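Local structure of BvnE (Penicillium brevicompactum, 6U9I) at residues A[39-44]-A[127-132]. The protein is a fungal semipinacolase, an isomerase that probably steers the stereoselective semipinacol rearrangement in brevianamide assembly. Numbering follows the deposited sequence. Where two conformers were deposited one is given.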
loop_
_atom_site.group_PDB
_atom_site.type_symbol
_atom_site.label_atom_id
_atom_site.label_comp_id
_atom_site.label_asym_id
_atom_site.label_seq_id
_atom_site.Cartn_x
_atom_site.Cartn_y
_atom_site.Cartn_z
ATOM N N SER A 39 15.394 6.500 14.190
ATOM C CA SER A 39 15.096 7.391 15.300
ATOM C C SER A 39 13.592 7.477 15.549
ATOM O O SER A 39 12.774 7.182 14.672
ATOM C CB SER A 39 15.655 8.795 15.034
ATOM O OG SER A 39 15.052 9.363 13.888
ATOM N N HIS A 40 13.240 7.905 16.770
ATOM C CA HIS A 40 11.849 8.157 17.173
ATOM C C HIS A 40 10.972 6.917 17.001
ATOM O O HIS A 40 9.852 6.984 16.487
ATOM C CB HIS A 40 11.255 9.344 16.412
ATOM C CG HIS A 40 12.072 10.593 16.531
ATOM N ND1 HIS A 40 12.103 11.349 17.681
ATOM C CD2 HIS A 40 12.906 11.200 15.656
ATOM C CE1 HIS A 40 12.909 12.382 17.503
ATOM N NE2 HIS A 40 13.415 12.311 16.285
ATOM N N ARG A 41 11.497 5.783 17.446
ATOM C CA ARG A 41 10.780 4.518 17.451
ATOM C C ARG A 41 10.667 4.016 18.884
ATOM O O ARG A 41 11.535 4.293 19.719
ATOM C CB ARG A 41 11.489 3.464 16.577
ATOM C CG ARG A 41 11.345 3.685 15.067
ATOM C CD ARG A 41 12.387 2.925 14.242
ATOM N NE ARG A 41 12.303 1.466 14.368
ATOM C CZ ARG A 41 11.803 0.642 13.444
ATOM N NH1 ARG A 41 11.790 -0.672 13.660
ATOM N NH2 ARG A 41 11.325 1.122 12.307
ATOM N N THR A 42 9.594 3.281 19.165
ATOM C CA THR A 42 9.499 2.594 20.451
ATOM C C THR A 42 10.531 1.469 20.520
ATOM O O THR A 42 11.092 1.044 19.510
ATOM C CB THR A 42 8.107 2.002 20.667
ATOM O OG1 THR A 42 7.873 1.004 19.664
ATOM C CG2 THR A 42 7.038 3.063 20.618
ATOM N N GLU A 43 10.754 0.941 21.733
ATOM C CA GLU A 43 11.788 -0.080 21.878
ATOM C C GLU A 43 11.434 -1.362 21.133
ATOM O O GLU A 43 12.329 -2.036 20.615
ATOM C CB GLU A 43 12.055 -0.372 23.359
ATOM C CG GLU A 43 12.530 0.858 24.138
ATOM C CD GLU A 43 13.736 1.539 23.490
ATOM O OE1 GLU A 43 13.761 2.791 23.445
ATOM O OE2 GLU A 43 14.661 0.825 23.033
ATOM N N GLU A 44 10.146 -1.688 21.029
ATOM C CA GLU A 44 9.697 -2.929 20.412
ATOM C C GLU A 44 9.336 -2.769 18.941
ATOM O O GLU A 44 8.920 -3.745 18.310
ATOM C CB GLU A 44 8.490 -3.477 21.173
ATOM C CG GLU A 44 8.707 -3.625 22.675
ATOM C CD GLU A 44 9.383 -4.930 23.044
ATOM O OE1 GLU A 44 9.029 -5.970 22.448
ATOM O OE2 GLU A 44 10.263 -4.913 23.935
ATOM N N THR A 127 3.701 10.112 19.141
ATOM C CA THR A 127 5.018 10.733 19.178
ATOM C C THR A 127 6.161 9.767 18.921
ATOM O O THR A 127 7.298 10.218 18.774
ATOM C CB THR A 127 5.263 11.382 20.544
ATOM O OG1 THR A 127 5.232 10.356 21.552
ATOM C CG2 THR A 127 4.197 12.433 20.837
ATOM N N LEU A 128 5.901 8.462 18.910
ATOM C CA LEU A 128 6.912 7.467 18.609
ATOM C C LEU A 128 6.309 6.429 17.680
ATOM O O LEU A 128 5.169 6.001 17.876
ATOM C CB LEU A 128 7.422 6.769 19.878
ATOM C CG LEU A 128 8.314 7.555 20.837
ATOM C CD1 LEU A 128 8.641 6.663 22.027
ATOM C CD2 LEU A 128 9.588 7.996 20.143
ATOM N N LEU A 129 7.085 6.022 16.685
ATOM C CA LEU A 129 6.678 4.973 15.761
ATOM C C LEU A 129 6.779 3.603 16.429
ATOM O O LEU A 129 7.837 3.236 16.940
ATOM C CB LEU A 129 7.574 5.021 14.527
ATOM C CG LEU A 129 7.302 4.085 13.368
ATOM C CD1 LEU A 129 5.944 4.392 12.725
ATOM C CD2 LEU A 129 8.438 4.320 12.394
ATOM N N ARG A 130 5.687 2.831 16.403
ATOM C CA ARG A 130 5.695 1.509 17.028
ATOM C C ARG A 130 5.579 0.364 16.030
ATOM O O ARG A 130 5.791 -0.791 16.413
ATOM C CB ARG A 130 4.570 1.395 18.072
ATOM C CG ARG A 130 3.163 1.312 17.485
ATOM C CD ARG A 130 2.094 1.136 18.581
ATOM N NE ARG A 130 2.295 -0.110 19.334
ATOM C CZ ARG A 130 1.567 -0.455 20.391
ATOM N NH1 ARG A 130 1.795 -1.609 21.032
ATOM N NH2 ARG A 130 0.598 0.345 20.798
ATOM N N ASP A 131 5.282 0.646 14.763
ATOM C CA ASP A 131 5.194 -0.400 13.755
ATOM C C ASP A 131 5.248 0.253 12.386
ATOM O O ASP A 131 4.683 1.327 12.194
ATOM C CB ASP A 131 3.898 -1.207 13.879
ATOM C CG ASP A 131 3.878 -2.410 12.954
ATOM O OD1 ASP A 131 4.570 -3.400 13.276
ATOM O OD2 ASP A 131 3.183 -2.378 11.910
ATOM N N VAL A 132 5.926 -0.399 11.444
ATOM C CA VAL A 132 5.915 0.008 10.037
ATOM C C VAL A 132 5.678 -1.220 9.180
ATOM O O VAL A 132 6.420 -2.200 9.295
ATOM C CB VAL A 132 7.241 0.652 9.600
ATOM C CG1 VAL A 132 7.088 1.223 8.208
ATOM C CG2 VAL A 132 7.658 1.693 10.555
#
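A single parallel beta bridge at the beginning of strand 129-136 of a mixed sheet shows how a very short strand can be anchored by one residue of its partner. Residues 41-42, which follow helices 14-31 and 34-37, lie along the first residues of that strand, before the chain turns a corner at Glu43 and Glu44 and continues as strand 45-50, which pairs in parallel with 129-136. Leu129 supplies both backbone bonds. Leu129 N donates to His40 O at 2.9 Å, nearly straight (169°), in the carbonyl plane and on a lone pair. Thr42 N in turn donates to Leu129 O at 2.8 Å, from a position 31° out of the carbonyl plane. Leu129 O also receives a CA-H contact from Arg41 CA at 3.3 Å.

Arg41 and Leu129 project from the same face of the sheet and run side by side, Arg41 CG resting 4.0 Å from Leu129 CD2. Leu129, its CG anti to the backbone N (chi1 -176°), packs against Trp25 of helix 14-31. The Arg41 chain bends at chi3, and its guanidinium, passing obliquely by Leu129 and Val132, is held by hydrogen bonds from NE to Asn61 and from NH2 to Thr47.

Thr42 is the link to the neighbouring residues of the partner: Thr42 CG2 sits 3.8 Å from Leu128 CB, while OG1, in the crowded position between N and carbonyl carbon, approaches Arg130 CA. A glycine here would probably loosen the fit of residues 41-42 against strand 129-136, because both of these side-chain contacts would vanish and leave mainly the backbone bonds. Farther back, Leu128 reaches across the incoming chain, its CD2 methyl lying 3.6 Å from the carbonyl carbon of His40.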